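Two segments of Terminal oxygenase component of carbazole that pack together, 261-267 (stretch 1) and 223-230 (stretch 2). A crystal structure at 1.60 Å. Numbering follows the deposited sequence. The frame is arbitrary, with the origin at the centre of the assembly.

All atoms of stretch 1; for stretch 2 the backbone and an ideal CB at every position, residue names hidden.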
# COMPACT_ATOMS: atom_id res chain seq x y z
N ASP A 261 -12.66 8.39 -40.51
CA ASP A 261 -13.47 9.17 -39.53
C ASP A 261 -13.14 8.66 -38.12
O ASP A 261 -13.33 7.46 -37.87
CB ASP A 261 -14.98 9.07 -39.76
CG ASP A 261 -15.42 9.52 -41.14
OD1 ASP A 261 -14.94 10.58 -41.59
OD2 ASP A 261 -16.27 8.82 -41.74
N ILE A 262 -12.59 9.54 -37.30
CA ILE A 262 -12.19 9.20 -35.91
C ILE A 262 -12.88 10.23 -35.03
O ILE A 262 -12.65 11.43 -35.23
CB ILE A 262 -10.68 9.27 -35.68
CG1 ILE A 262 -9.97 8.25 -36.57
CG2 ILE A 262 -10.38 9.06 -34.19
CD1 ILE A 262 -8.47 8.26 -36.44
N SER A 263 -13.65 9.79 -34.04
CA SER A 263 -14.35 10.76 -33.17
C SER A 263 -14.39 10.20 -31.75
O SER A 263 -14.40 8.97 -31.57
CB SER A 263 -15.74 11.06 -33.70
OG SER A 263 -16.46 9.87 -33.94
N ILE A 264 -14.36 11.13 -30.80
CA ILE A 264 -14.52 10.79 -29.38
C ILE A 264 -15.79 11.47 -28.88
O ILE A 264 -16.07 12.63 -29.25
CB ILE A 264 -13.27 11.20 -28.58
CG1 ILE A 264 -13.33 10.64 -27.16
CG2 ILE A 264 -13.09 12.73 -28.59
CD1 ILE A 264 -13.13 9.13 -27.04
N TRP A 265 -16.53 10.78 -28.04
CA TRP A 265 -17.87 11.24 -27.56
C TRP A 265 -17.90 11.15 -26.04
O TRP A 265 -17.42 10.14 -25.50
CB TRP A 265 -18.95 10.36 -28.18
CG TRP A 265 -18.88 10.37 -29.67
CD1 TRP A 265 -18.10 9.60 -30.47
CD2 TRP A 265 -19.54 11.32 -30.55
NE1 TRP A 265 -18.25 9.95 -31.79
CE2 TRP A 265 -19.12 11.01 -31.86
CE3 TRP A 265 -20.43 12.38 -30.34
CZ2 TRP A 265 -19.58 11.73 -32.97
CZ3 TRP A 265 -20.85 13.11 -31.43
CH2 TRP A 265 -20.43 12.77 -32.72
N LEU A 266 -18.54 12.12 -25.39
CA LEU A 266 -18.97 11.91 -23.99
C LEU A 266 -19.88 10.69 -23.93
O LEU A 266 -20.75 10.51 -24.77
CB LEU A 266 -19.63 13.16 -23.41
CG LEU A 266 -18.67 14.27 -22.98
CD1 LEU A 266 -19.46 15.56 -22.80
CD2 LEU A 266 -17.96 13.92 -21.67
N PRO A 267 -19.79 9.88 -22.85
CA PRO A 267 -18.89 10.15 -21.71
C PRO A 267 -17.42 9.67 -21.83
O PRO A 267 -16.63 9.89 -20.90
CB PRO A 267 -19.54 9.34 -20.57
CG PRO A 267 -20.13 8.13 -21.32
CD PRO A 267 -20.65 8.72 -22.60
N UNK A 223 -28.53 15.18 -28.50
CA UNK A 223 -27.75 15.76 -27.39
C UNK A 223 -26.34 15.16 -27.31
O UNK A 223 -25.62 15.49 -26.32
CB UNK A 223 -28.48 15.54 -26.06
N UNK A 224 -25.94 14.38 -28.30
CA UNK A 224 -24.57 13.78 -28.32
C UNK A 224 -23.53 14.89 -28.33
O UNK A 224 -23.77 15.98 -28.93
CB UNK A 224 -24.38 12.87 -29.54
N UNK A 225 -22.39 14.68 -27.68
CA UNK A 225 -21.34 15.71 -27.63
C UNK A 225 -20.03 15.01 -28.00
O UNK A 225 -19.67 14.03 -27.32
CB UNK A 225 -21.25 16.38 -26.26
N UNK A 226 -19.35 15.47 -29.05
CA UNK A 226 -18.08 14.82 -29.41
C UNK A 226 -17.18 15.70 -30.24
O UNK A 226 -17.47 16.89 -30.49
CB UNK A 226 -18.35 13.52 -30.17
N UNK A 227 -16.06 15.13 -30.63
CA UNK A 227 -15.00 15.81 -31.42
C UNK A 227 -14.55 14.84 -32.50
O UNK A 227 -14.22 13.70 -32.19
CB UNK A 227 -13.82 16.24 -30.55
N UNK A 228 -14.49 15.31 -33.75
CA UNK A 228 -13.84 14.57 -34.85
C UNK A 228 -12.41 15.09 -34.97
O UNK A 228 -12.19 16.30 -34.87
CB UNK A 228 -14.60 14.73 -36.17
N UNK A 229 -11.50 14.13 -35.19
CA UNK A 229 -10.05 14.34 -35.49
C UNK A 229 -9.95 14.52 -37.01
O UNK A 229 -10.13 13.56 -37.74
CB UNK A 229 -9.18 13.17 -35.01
N UNK A 230 -9.67 15.74 -37.44
CA UNK A 230 -9.56 16.09 -38.88
C UNK A 230 -8.09 16.30 -39.25
O UNK A 230 -7.88 16.94 -40.29
CB UNK A 230 -10.37 17.35 -39.20

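Stretch 2 runs antiparallel to the strand of stretch 1, and backbone hydrogen bonds from 225, 227 and 229 hold the two together; the side chains between its ends must fit what that strand leaves free.

Position 223 has no atom of stretch 1 within 5.5 Å of its ideal CB, so the partner strand imposes nothing. Its phi of 91° by itself favours glycine, and Gly-223 is found.

At position 224 CA-to-CB points toward stretch 1, with the ideal CB 4.0 Å from CZ3 of Trp-265. A side chain with an aliphatic beginning suits this, whatever its end. The residue is Arg-224, whose CB lies 3.9 Å from Trp-265 CZ3, while its guanidinium is hydrogen-bonded elsewhere in the structure.

Position 225 points sideways, its ideal CB 4.0 Å from Leu-266 CD1; its backbone O accepts a hydrogen bond from Leu-266 N (2.9 Å, N to O). Many residues with a methylene at CB would serve. Lys-225 sets its CB 4.0 Å from Leu-266 CD1, then leads its end away, where NZ donates to Gly-223 O at 3.1 Å.

Position 226 is the most restrictive. Its CA lies 4.0 Å from the CA of Trp-265 in a non-hydrogen-bonded pair, and an ideal CB would fall 2.4 Å from Trp-265 CE3 and 2.6 Å from Ile-264 O, both clashes. Only glycine avoids them in this backbone. Gly-226 lets the indole lie close, with CE3 of Trp-265 3.5 Å from the glycine CA.

Position 227 pairs with Ile-264 through two hydrogen bonds, N to Ile-264 O and O to Ile-264 N, both 2.9 Å. The ideal CB is 4.1 Å from Ile-264 CG2, so valine, isoleucine or another apolar residue would suit. Val-227 packs its CB 4.1 Å from that CG2.

Position 228 lies opposite Ser-263, on the face that also carries Trp-265. The small serine leaves room for a broad side chain, and an aromatic one could reach the indole. In Tyr-228, Ser-263 CB sits over one ring face, 3.7 Å from the ring centroid, a CH-pi contact. The tyrosine CE1 comes 3.8 Å from Trp-265 CZ2, and its OH lies near the indole plane, at the ring edge.

Position 229 donates its backbone N to Ile-262 O (2.9 Å), whatever the side chain. CA-to-CB points toward stretch 1, with the ideal CB 3.9 Å from Ile-262 O; beside the Ile-262 side chain a short or medium side chain, polar or apolar, could fit, and the visible atoms do not single out one. Asp-229 has its CB 4.2 Å from Ile-262 CB; OD1 is hydrogen-bonded just outside the stretches.

Position 230 points away, unconstrained by stretch 1; it is Leu-230.

Stretch 2 223-230: GRKGVYDL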
# COMPACT_ATOMS: atom_id res chain seq x y z
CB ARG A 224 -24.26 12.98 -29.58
CG ARG A 224 -25.01 11.68 -29.76
CD ARG A 224 -24.37 10.99 -30.94
NE ARG A 224 -25.15 9.81 -31.00
CZ ARG A 224 -26.13 9.59 -31.85
NH1 ARG A 224 -26.78 8.45 -31.79
NH2 ARG A 224 -26.45 10.50 -32.76
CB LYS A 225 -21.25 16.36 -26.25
CG LYS A 225 -22.54 17.02 -25.76
CD LYS A 225 -22.82 18.34 -26.45
CE LYS A 225 -23.99 19.05 -25.84
NZ LYS A 225 -25.22 18.56 -26.46
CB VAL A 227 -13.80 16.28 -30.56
CG1 VAL A 227 -12.83 17.11 -31.40
CG2 VAL A 227 -14.25 17.06 -29.36
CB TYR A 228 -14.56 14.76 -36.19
CG TYR A 228 -15.87 14.01 -36.30
CD1 TYR A 228 -17.03 14.50 -35.74
CD2 TYR A 228 -15.91 12.76 -36.89
CE1 TYR A 228 -18.23 13.80 -35.82
CE2 TYR A 228 -17.09 12.04 -36.97
CZ TYR A 228 -18.25 12.54 -36.41
OH TYR A 228 -19.39 11.79 -36.49
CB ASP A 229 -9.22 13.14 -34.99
CG ASP A 229 -7.77 13.16 -35.46
OD1 ASP A 229 -7.34 14.20 -36.00
OD2 ASP A 229 -7.10 12.09 -35.35
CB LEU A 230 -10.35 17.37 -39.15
CG LEU A 230 -11.82 17.32 -38.77
CD1 LEU A 230 -12.50 18.59 -39.24
CD2 LEU A 230 -12.50 16.09 -39.32
O HOH W 1 -22.28 12.28 -26.04
O HOH W 2 -12.30 12.20 -38.44
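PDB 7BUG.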